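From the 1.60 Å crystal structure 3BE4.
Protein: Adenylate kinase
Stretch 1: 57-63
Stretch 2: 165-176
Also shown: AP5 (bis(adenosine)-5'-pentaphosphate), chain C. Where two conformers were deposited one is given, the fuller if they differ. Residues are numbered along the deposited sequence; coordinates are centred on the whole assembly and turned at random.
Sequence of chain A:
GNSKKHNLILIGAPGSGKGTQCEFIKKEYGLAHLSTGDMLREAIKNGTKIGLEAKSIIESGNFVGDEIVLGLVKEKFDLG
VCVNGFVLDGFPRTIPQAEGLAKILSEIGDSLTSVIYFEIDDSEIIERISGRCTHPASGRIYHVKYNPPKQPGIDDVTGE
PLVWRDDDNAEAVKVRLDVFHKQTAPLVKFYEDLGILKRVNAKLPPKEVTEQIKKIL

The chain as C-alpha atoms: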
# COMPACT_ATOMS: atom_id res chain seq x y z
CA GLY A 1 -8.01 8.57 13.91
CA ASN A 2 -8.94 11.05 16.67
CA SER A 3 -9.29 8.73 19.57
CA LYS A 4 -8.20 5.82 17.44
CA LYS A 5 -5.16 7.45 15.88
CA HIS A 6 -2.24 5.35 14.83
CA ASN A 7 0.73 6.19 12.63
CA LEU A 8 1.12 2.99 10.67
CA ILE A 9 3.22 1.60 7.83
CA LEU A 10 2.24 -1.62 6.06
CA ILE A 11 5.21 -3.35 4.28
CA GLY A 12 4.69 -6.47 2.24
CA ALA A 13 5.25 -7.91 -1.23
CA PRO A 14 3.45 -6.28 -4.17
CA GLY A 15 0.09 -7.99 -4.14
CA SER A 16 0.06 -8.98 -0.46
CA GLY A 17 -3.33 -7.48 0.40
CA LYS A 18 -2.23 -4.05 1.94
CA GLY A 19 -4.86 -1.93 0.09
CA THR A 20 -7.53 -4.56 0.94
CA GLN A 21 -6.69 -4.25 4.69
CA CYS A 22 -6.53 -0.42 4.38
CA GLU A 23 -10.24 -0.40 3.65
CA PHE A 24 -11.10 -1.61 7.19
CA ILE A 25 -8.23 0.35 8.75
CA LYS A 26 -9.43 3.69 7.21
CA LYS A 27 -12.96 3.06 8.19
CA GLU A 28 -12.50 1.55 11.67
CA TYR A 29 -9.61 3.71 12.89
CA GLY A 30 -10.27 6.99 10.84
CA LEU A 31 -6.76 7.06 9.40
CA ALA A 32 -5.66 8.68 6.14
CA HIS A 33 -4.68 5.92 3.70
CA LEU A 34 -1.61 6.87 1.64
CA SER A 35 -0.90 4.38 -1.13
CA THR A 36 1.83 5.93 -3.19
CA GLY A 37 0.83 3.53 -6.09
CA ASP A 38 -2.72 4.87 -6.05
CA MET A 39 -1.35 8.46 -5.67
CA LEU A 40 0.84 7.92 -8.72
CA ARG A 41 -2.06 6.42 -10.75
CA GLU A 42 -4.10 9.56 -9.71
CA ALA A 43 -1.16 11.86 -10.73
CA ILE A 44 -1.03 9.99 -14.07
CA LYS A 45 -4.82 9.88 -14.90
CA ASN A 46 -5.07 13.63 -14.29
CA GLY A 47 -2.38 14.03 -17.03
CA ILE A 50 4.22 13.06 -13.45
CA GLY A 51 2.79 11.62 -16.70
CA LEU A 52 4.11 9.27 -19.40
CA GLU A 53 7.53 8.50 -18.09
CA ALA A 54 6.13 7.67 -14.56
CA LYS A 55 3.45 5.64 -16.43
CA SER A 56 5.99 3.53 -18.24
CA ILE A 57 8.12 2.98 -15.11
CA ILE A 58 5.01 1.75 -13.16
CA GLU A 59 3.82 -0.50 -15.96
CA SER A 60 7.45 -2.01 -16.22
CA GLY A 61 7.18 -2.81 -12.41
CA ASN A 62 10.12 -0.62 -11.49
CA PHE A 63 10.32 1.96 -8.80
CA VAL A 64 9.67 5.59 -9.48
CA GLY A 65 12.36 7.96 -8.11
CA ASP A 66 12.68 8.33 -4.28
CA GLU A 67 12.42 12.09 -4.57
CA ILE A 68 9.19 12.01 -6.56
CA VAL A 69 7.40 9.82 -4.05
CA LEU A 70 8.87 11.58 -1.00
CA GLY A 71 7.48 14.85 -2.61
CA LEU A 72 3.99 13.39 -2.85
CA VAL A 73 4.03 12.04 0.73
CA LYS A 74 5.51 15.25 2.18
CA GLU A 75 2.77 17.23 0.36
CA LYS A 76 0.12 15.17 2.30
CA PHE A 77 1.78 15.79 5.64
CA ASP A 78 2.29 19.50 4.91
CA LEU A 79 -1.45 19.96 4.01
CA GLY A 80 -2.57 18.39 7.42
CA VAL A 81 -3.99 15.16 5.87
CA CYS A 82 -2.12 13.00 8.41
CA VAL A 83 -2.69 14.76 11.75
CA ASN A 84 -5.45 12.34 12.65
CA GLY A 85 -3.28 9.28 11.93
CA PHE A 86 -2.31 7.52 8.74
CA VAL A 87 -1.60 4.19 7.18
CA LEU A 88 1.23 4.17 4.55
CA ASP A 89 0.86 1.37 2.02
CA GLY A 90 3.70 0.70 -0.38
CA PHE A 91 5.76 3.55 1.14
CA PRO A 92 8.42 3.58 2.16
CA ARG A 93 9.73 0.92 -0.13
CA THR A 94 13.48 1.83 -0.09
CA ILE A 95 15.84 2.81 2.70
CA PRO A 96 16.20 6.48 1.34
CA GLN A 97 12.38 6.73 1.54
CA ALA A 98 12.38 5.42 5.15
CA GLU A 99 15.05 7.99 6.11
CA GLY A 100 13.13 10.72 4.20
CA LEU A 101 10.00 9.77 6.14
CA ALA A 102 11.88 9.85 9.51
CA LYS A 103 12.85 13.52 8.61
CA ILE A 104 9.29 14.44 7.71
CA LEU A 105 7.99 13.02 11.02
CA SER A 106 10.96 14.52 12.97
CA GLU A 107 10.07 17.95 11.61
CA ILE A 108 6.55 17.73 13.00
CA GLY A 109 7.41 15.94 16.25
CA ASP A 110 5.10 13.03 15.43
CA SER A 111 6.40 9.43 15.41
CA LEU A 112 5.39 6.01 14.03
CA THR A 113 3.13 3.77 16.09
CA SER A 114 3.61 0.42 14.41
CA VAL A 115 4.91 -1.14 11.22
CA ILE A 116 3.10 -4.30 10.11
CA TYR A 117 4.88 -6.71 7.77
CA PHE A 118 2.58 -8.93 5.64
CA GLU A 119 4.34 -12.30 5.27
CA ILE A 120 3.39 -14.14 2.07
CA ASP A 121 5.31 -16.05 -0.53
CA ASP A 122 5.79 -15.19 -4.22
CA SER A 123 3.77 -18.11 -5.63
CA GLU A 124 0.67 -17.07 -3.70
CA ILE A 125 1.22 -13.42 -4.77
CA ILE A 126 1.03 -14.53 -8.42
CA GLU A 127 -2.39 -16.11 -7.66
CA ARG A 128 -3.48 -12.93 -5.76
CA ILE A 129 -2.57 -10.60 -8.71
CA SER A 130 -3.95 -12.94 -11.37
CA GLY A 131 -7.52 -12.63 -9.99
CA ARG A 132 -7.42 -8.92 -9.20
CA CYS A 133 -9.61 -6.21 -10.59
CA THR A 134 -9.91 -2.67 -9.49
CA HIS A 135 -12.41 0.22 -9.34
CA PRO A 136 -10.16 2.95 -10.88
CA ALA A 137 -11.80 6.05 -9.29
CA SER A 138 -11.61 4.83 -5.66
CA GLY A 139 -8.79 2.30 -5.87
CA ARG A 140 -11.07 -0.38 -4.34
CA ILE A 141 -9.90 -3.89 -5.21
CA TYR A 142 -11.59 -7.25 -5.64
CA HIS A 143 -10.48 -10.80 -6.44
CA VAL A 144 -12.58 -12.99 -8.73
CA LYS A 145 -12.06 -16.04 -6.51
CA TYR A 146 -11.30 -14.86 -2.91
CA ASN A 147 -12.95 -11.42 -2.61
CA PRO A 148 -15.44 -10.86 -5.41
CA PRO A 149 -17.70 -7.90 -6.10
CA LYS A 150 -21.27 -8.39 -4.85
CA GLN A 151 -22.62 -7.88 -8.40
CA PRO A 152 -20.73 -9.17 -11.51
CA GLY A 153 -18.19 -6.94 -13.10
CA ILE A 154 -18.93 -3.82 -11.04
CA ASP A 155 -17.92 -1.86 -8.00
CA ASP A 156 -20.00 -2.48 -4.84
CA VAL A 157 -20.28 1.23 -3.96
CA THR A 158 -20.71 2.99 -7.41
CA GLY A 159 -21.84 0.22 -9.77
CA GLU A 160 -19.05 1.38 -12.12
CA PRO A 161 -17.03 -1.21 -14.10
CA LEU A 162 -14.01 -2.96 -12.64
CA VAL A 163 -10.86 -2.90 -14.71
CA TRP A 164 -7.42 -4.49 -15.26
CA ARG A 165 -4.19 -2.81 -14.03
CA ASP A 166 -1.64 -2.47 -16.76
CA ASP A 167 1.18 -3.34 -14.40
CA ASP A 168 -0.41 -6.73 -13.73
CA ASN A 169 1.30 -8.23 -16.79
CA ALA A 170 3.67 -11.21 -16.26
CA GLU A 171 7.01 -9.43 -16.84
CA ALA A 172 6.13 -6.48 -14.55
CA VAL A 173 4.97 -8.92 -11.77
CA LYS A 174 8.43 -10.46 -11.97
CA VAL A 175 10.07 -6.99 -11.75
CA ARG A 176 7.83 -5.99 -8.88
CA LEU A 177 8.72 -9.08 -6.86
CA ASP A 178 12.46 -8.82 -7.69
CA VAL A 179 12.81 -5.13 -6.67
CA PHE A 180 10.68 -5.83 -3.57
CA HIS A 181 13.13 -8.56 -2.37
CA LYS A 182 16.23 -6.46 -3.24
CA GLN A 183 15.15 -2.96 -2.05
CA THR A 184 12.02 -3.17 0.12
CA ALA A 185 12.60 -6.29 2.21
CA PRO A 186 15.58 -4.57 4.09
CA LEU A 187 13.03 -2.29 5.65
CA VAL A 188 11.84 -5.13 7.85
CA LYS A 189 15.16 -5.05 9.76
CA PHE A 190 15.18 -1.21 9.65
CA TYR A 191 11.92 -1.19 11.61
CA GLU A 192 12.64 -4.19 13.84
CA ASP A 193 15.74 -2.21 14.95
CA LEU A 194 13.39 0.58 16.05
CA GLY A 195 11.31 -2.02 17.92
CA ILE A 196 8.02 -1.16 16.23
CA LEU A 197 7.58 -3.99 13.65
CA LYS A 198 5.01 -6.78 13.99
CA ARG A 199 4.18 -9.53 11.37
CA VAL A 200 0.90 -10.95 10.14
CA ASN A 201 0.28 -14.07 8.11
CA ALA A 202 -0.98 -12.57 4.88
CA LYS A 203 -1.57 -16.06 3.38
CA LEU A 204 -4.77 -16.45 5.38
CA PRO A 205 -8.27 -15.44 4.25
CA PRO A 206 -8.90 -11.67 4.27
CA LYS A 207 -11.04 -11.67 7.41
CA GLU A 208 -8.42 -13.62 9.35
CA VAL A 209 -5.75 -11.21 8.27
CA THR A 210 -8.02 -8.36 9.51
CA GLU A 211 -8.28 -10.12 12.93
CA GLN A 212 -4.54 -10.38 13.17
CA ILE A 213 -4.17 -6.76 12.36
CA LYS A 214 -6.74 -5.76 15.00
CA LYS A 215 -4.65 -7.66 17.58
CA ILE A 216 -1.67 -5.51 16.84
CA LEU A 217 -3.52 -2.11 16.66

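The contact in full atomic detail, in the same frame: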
# COMPACT_ATOMS: atom_id res chain seq x y z
N ILE A 57 7.39 3.57 -16.25
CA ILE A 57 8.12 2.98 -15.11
C ILE A 57 7.19 2.09 -14.26
O ILE A 57 7.51 0.92 -14.03
CB ILE A 57 8.76 4.08 -14.27
CG1 ILE A 57 9.88 4.85 -15.06
CG2 ILE A 57 9.16 3.46 -12.96
CD1 ILE A 57 10.21 6.13 -14.41
N ILE A 58 5.96 2.58 -13.92
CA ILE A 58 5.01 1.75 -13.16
C ILE A 58 4.60 0.53 -13.92
O ILE A 58 4.62 -0.57 -13.39
CB ILE A 58 3.74 2.67 -12.86
CG1 ILE A 58 4.23 3.71 -11.89
CG2 ILE A 58 2.57 1.85 -12.48
CD1 ILE A 58 3.16 4.84 -11.71
N GLU A 59 4.25 0.67 -15.24
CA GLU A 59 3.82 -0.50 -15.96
C GLU A 59 4.98 -1.49 -16.23
O GLU A 59 4.77 -2.68 -16.57
CB GLU A 59 3.08 0.03 -17.24
CG GLU A 59 1.80 0.91 -16.76
CD GLU A 59 0.95 1.47 -17.89
OE1 GLU A 59 1.31 1.23 -19.11
OE2 GLU A 59 -0.09 2.11 -17.58
N SER A 60 6.27 -1.08 -16.03
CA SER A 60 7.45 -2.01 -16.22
C SER A 60 7.64 -2.81 -14.86
O SER A 60 8.33 -3.77 -14.80
CB SER A 60 8.68 -1.18 -16.51
OG SER A 60 9.16 -0.52 -15.34
N GLY A 61 7.04 -2.26 -13.79
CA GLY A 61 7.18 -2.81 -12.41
C GLY A 61 8.28 -2.21 -11.63
O GLY A 61 8.45 -2.58 -10.45
N ASN A 62 9.02 -1.25 -12.19
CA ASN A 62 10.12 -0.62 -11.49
C ASN A 62 9.68 0.49 -10.58
O ASN A 62 8.52 0.98 -10.72
CB ASN A 62 11.15 -0.04 -12.55
CG ASN A 62 12.03 -1.16 -13.13
OD1 ASN A 62 12.92 -1.68 -12.44
ND2 ASN A 62 11.73 -1.55 -14.37
N PHE A 63 10.56 0.88 -9.67
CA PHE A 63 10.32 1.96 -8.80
C PHE A 63 10.40 3.32 -9.47
O PHE A 63 11.35 3.59 -10.23
CB PHE A 63 11.28 2.04 -7.63
CG PHE A 63 11.14 0.91 -6.68
CD1 PHE A 63 10.07 -0.07 -6.77
CD2 PHE A 63 12.08 0.80 -5.62
CE1 PHE A 63 9.95 -1.14 -5.78
CE2 PHE A 63 11.99 -0.23 -4.66
CZ PHE A 63 10.87 -1.16 -4.65
N ARG A 165 -5.37 -3.70 -14.25
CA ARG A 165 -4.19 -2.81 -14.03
C ARG A 165 -3.06 -3.18 -14.99
O ARG A 165 -2.67 -4.31 -14.97
CB ARG A 165 -3.67 -2.95 -12.57
CG ARG A 165 -4.26 -1.84 -11.71
CD ARG A 165 -3.90 -2.11 -10.23
NE ARG A 165 -2.44 -2.22 -10.04
CZ ARG A 165 -1.83 -2.19 -8.82
NH1 ARG A 165 -2.56 -2.18 -7.73
NH2 ARG A 165 -0.48 -2.35 -8.78
N ASP A 166 -2.61 -2.18 -15.71
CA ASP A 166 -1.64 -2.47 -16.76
C ASP A 166 -0.37 -2.97 -16.18
O ASP A 166 0.37 -3.60 -16.98
CB ASP A 166 -1.34 -1.24 -17.58
CG ASP A 166 -2.48 -0.85 -18.51
OD1 ASP A 166 -2.39 -0.87 -19.72
OD2 ASP A 166 -3.59 -0.39 -18.07
N ASP A 167 -0.08 -2.78 -14.88
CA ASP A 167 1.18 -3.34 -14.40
C ASP A 167 1.07 -4.82 -13.95
O ASP A 167 2.04 -5.41 -13.46
CB ASP A 167 1.74 -2.48 -13.22
CG ASP A 167 0.83 -2.39 -12.00
OD1 ASP A 167 -0.36 -2.42 -12.17
OD2 ASP A 167 1.33 -2.03 -10.87
N ASP A 168 -0.16 -5.37 -14.07
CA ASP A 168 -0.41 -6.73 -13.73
C ASP A 168 -0.07 -7.71 -14.89
O ASP A 168 -0.28 -8.94 -14.75
CB ASP A 168 -1.84 -6.90 -13.19
CG ASP A 168 -1.91 -6.37 -11.72
OD1 ASP A 168 -0.89 -6.08 -11.01
OD2 ASP A 168 -3.10 -6.16 -11.30
N ASN A 169 0.87 -7.32 -15.71
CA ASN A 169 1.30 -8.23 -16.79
C ASN A 169 2.49 -9.06 -16.23
O ASN A 169 3.15 -8.67 -15.23
CB ASN A 169 1.74 -7.36 -17.96
CG ASN A 169 2.98 -6.46 -17.61
OD1 ASN A 169 4.23 -6.89 -17.71
ND2 ASN A 169 2.72 -5.20 -17.24
N ALA A 170 2.76 -10.22 -16.86
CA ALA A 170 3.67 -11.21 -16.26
C ALA A 170 5.07 -10.64 -16.05
O ALA A 170 5.64 -10.85 -14.97
CB ALA A 170 3.80 -12.46 -17.21
N GLU A 171 5.62 -9.91 -17.03
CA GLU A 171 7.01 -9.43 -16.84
C GLU A 171 7.09 -8.39 -15.72
O GLU A 171 8.00 -8.41 -14.86
CB GLU A 171 7.56 -8.79 -18.10
CG GLU A 171 9.03 -8.43 -18.02
CD GLU A 171 9.93 -9.55 -17.40
OE1 GLU A 171 10.08 -10.71 -17.96
OE2 GLU A 171 10.44 -9.26 -16.28
N ALA A 172 6.10 -7.44 -15.68
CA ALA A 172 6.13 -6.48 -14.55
C ALA A 172 5.93 -7.13 -13.16
O ALA A 172 6.43 -6.63 -12.15
CB ALA A 172 4.93 -5.44 -14.75
N VAL A 173 5.11 -8.19 -13.10
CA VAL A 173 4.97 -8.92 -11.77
C VAL A 173 6.29 -9.44 -11.33
O VAL A 173 6.66 -9.31 -10.19
CB VAL A 173 3.92 -10.01 -11.82
CG1 VAL A 173 3.96 -10.87 -10.62
CG2 VAL A 173 2.53 -9.35 -12.01
N LYS A 174 7.03 -10.00 -12.31
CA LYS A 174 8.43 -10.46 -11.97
C LYS A 174 9.33 -9.34 -11.51
O LYS A 174 10.01 -9.52 -10.48
CB LYS A 174 9.00 -11.14 -13.24
CG LYS A 174 10.34 -11.92 -12.94
CD LYS A 174 10.92 -12.50 -14.26
CE LYS A 174 12.22 -13.24 -14.03
NZ LYS A 174 12.79 -13.65 -15.41
N VAL A 175 9.32 -8.22 -12.19
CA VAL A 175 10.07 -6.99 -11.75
C VAL A 175 9.66 -6.56 -10.35
O VAL A 175 10.50 -6.40 -9.48
CB VAL A 175 10.00 -5.90 -12.75
CG1 VAL A 175 10.81 -4.73 -12.29
CG2 VAL A 175 10.58 -6.45 -14.04
N ARG A 176 8.32 -6.44 -10.13
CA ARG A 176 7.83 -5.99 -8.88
C ARG A 176 8.31 -6.85 -7.72
O ARG A 176 8.75 -6.33 -6.66
CB ARG A 176 6.24 -5.94 -8.83
CG ARG A 176 5.72 -4.73 -9.61
CD ARG A 176 4.40 -5.01 -10.32
NE ARG A 176 3.35 -4.99 -9.28
CZ ARG A 176 2.10 -5.42 -9.57
NH1 ARG A 176 1.79 -5.96 -10.77
NH2 ARG A 176 1.15 -5.43 -8.58
PA AP5 C . 1.08 -0.21 -5.92
O1A AP5 C . -0.27 0.27 -6.48
O2A AP5 C . 1.35 -0.08 -4.49
O3A AP5 C . 1.33 -1.72 -6.39
PB AP5 C . 2.17 -2.89 -5.72
O1B AP5 C . 3.26 -2.37 -4.92
O2B AP5 C . 2.43 -3.92 -6.84
O3B AP5 C . 1.00 -3.50 -4.68
PG AP5 C . -0.51 -3.82 -4.96
O1G AP5 C . -0.58 -4.65 -6.20
O2G AP5 C . -1.24 -2.54 -4.88
O3G AP5 C . -0.72 -4.73 -3.69
PD AP5 C . -1.62 -4.62 -2.33
O1D AP5 C . -2.27 -3.31 -2.33
O2D AP5 C . -0.74 -5.07 -1.24
O3D AP5 C . -2.67 -5.81 -2.55
PE AP5 C . -4.24 -5.70 -2.83
O1E AP5 C . -4.44 -4.92 -4.02
O2E AP5 C . -5.00 -5.31 -1.58
O5F AP5 C . 2.31 0.52 -6.64
C5F AP5 C . 2.13 0.63 -8.06
C4F AP5 C . 3.60 0.91 -8.58
O4F AP5 C . 3.84 2.28 -8.39
C3F AP5 C . 4.74 0.20 -7.95
O3F AP5 C . 4.93 -1.08 -8.50
C2F AP5 C . 5.85 1.19 -8.39
O2F AP5 C . 6.07 1.12 -9.85
C1F AP5 C . 5.23 2.54 -8.10
N9A AP5 C . 5.43 2.90 -6.72
C8A AP5 C . 4.38 2.96 -5.76
N7A AP5 C . 4.85 3.34 -4.59
C5A AP5 C . 6.23 3.59 -4.76
C6A AP5 C . 7.19 4.07 -3.89
N6A AP5 C . 7.10 4.26 -2.57
N1A AP5 C . 8.48 4.19 -4.47
C2A AP5 C . 8.63 3.98 -5.76
N3A AP5 C . 7.72 3.52 -6.65
C4A AP5 C . 6.42 3.40 -6.11
O5J AP5 C . -4.58 -7.22 -3.03
C5J AP5 C . -4.15 -7.94 -4.28
C4J AP5 C . -5.26 -8.97 -4.55
O4J AP5 C . -5.41 -9.98 -3.53
C3J AP5 C . -6.61 -8.31 -4.84
O3J AP5 C . -7.27 -9.03 -5.86
C2J AP5 C . -7.26 -8.62 -3.53
O2J AP5 C . -8.67 -8.71 -3.68
C1J AP5 C . -6.87 -9.96 -3.08
N9B AP5 C . -6.77 -10.26 -1.69
C8B AP5 C . -6.46 -9.37 -0.66
N7B AP5 C . -6.40 -10.06 0.49
C5B AP5 C . -6.68 -11.38 0.22
C6B AP5 C . -6.60 -12.59 0.99
N6B AP5 C . -6.31 -12.52 2.29
N1B AP5 C . -6.90 -13.76 0.36
C2B AP5 C . -7.12 -13.79 -1.02
N3B AP5 C . -7.12 -12.68 -1.82
C4B AP5 C . -6.80 -11.47 -1.23
O HOH W 1 3.95 -1.61 -10.94

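Stretch 57-63 carries the last turn of a helix and the loop that follows it, and it packs against both the loop 165-169 and the first turns of the helix that follows it from Ala170. The backbones approach closely at two points: the CA atoms of Glu59 and Asp167 lie 4.2 Å apart, and those of Gly61 and Ala172 4.4 Å apart. The first helix ends in a Schellman motif. Gly61 adopts a positive phi of 93°, and Gly61 N donates to Ile58 O at 3.0 Å, while Asn62 N makes a weak bond to Ile57 O at 3.2 Å. Glycine suits this position twice over. At these backbone angles a CB would be jammed against the preceding carbonyl oxygen, and it would also point into the second helix, 2.5 Å from Ala172 O. The absence of a side chain thus lets the turn lie directly on the helix.

The carbonyl oxygens of Ile58, Glu59, Ser60 and Gly61 contact the second stretch. Glu59 O accepts a weak hydrogen bond from Asn169 ND2 at 3.3 Å, the one direct hydrogen bond across the contact. Asn169 is also the N-cap of the second helix: its OD1 accepts from Ala172 N at 2.8 Å, while ND2 donates to Asp166 O at 2.9 Å. A single amide therefore caps one helix and reaches the end of the other. Ser60 O sits over the next part of the helix, 3.5 Å from Ala172 CA in a CA-H...O contact and 3.4 Å from Val175 CB.

Around these points the packing is close and mixed, with side-chain carbons resting on the carbonyl groups of the turn. Ala172 CB points toward the first stretch and lies 3.3 Å from Glu59 O, and Val175 CG1 lies 3.6 Å from Gly61 C. Farther along, Arg176 CG rests 3.6 Å from Gly61 O. At the other end, Glu59 CD approaches Asp166 CB at 3.6 Å; their carboxylates come near without pairing, with Glu59 OE1 4.3 Å from Asp166 OD1.

Asp167 is held by charge. Arg165 NE and NH2 donate to its OD1 and OD2 at 3.0 and 2.8 Å in a salt bridge, and Asp167 CB packs 3.5 Å from Ile58 O. A water bridges the stretches, donating to both Ile58 O and Asp167 OD2 at 2.7 Å and lying 2.7 Å from AP5 O3F. The ligand also contacts both stretches: its O2F donates to Asn62 O at 2.6 Å, while Arg176 NH2 donates to its O2B at 2.6 Å and Arg165 NH2 to its O3A at 3.1 Å.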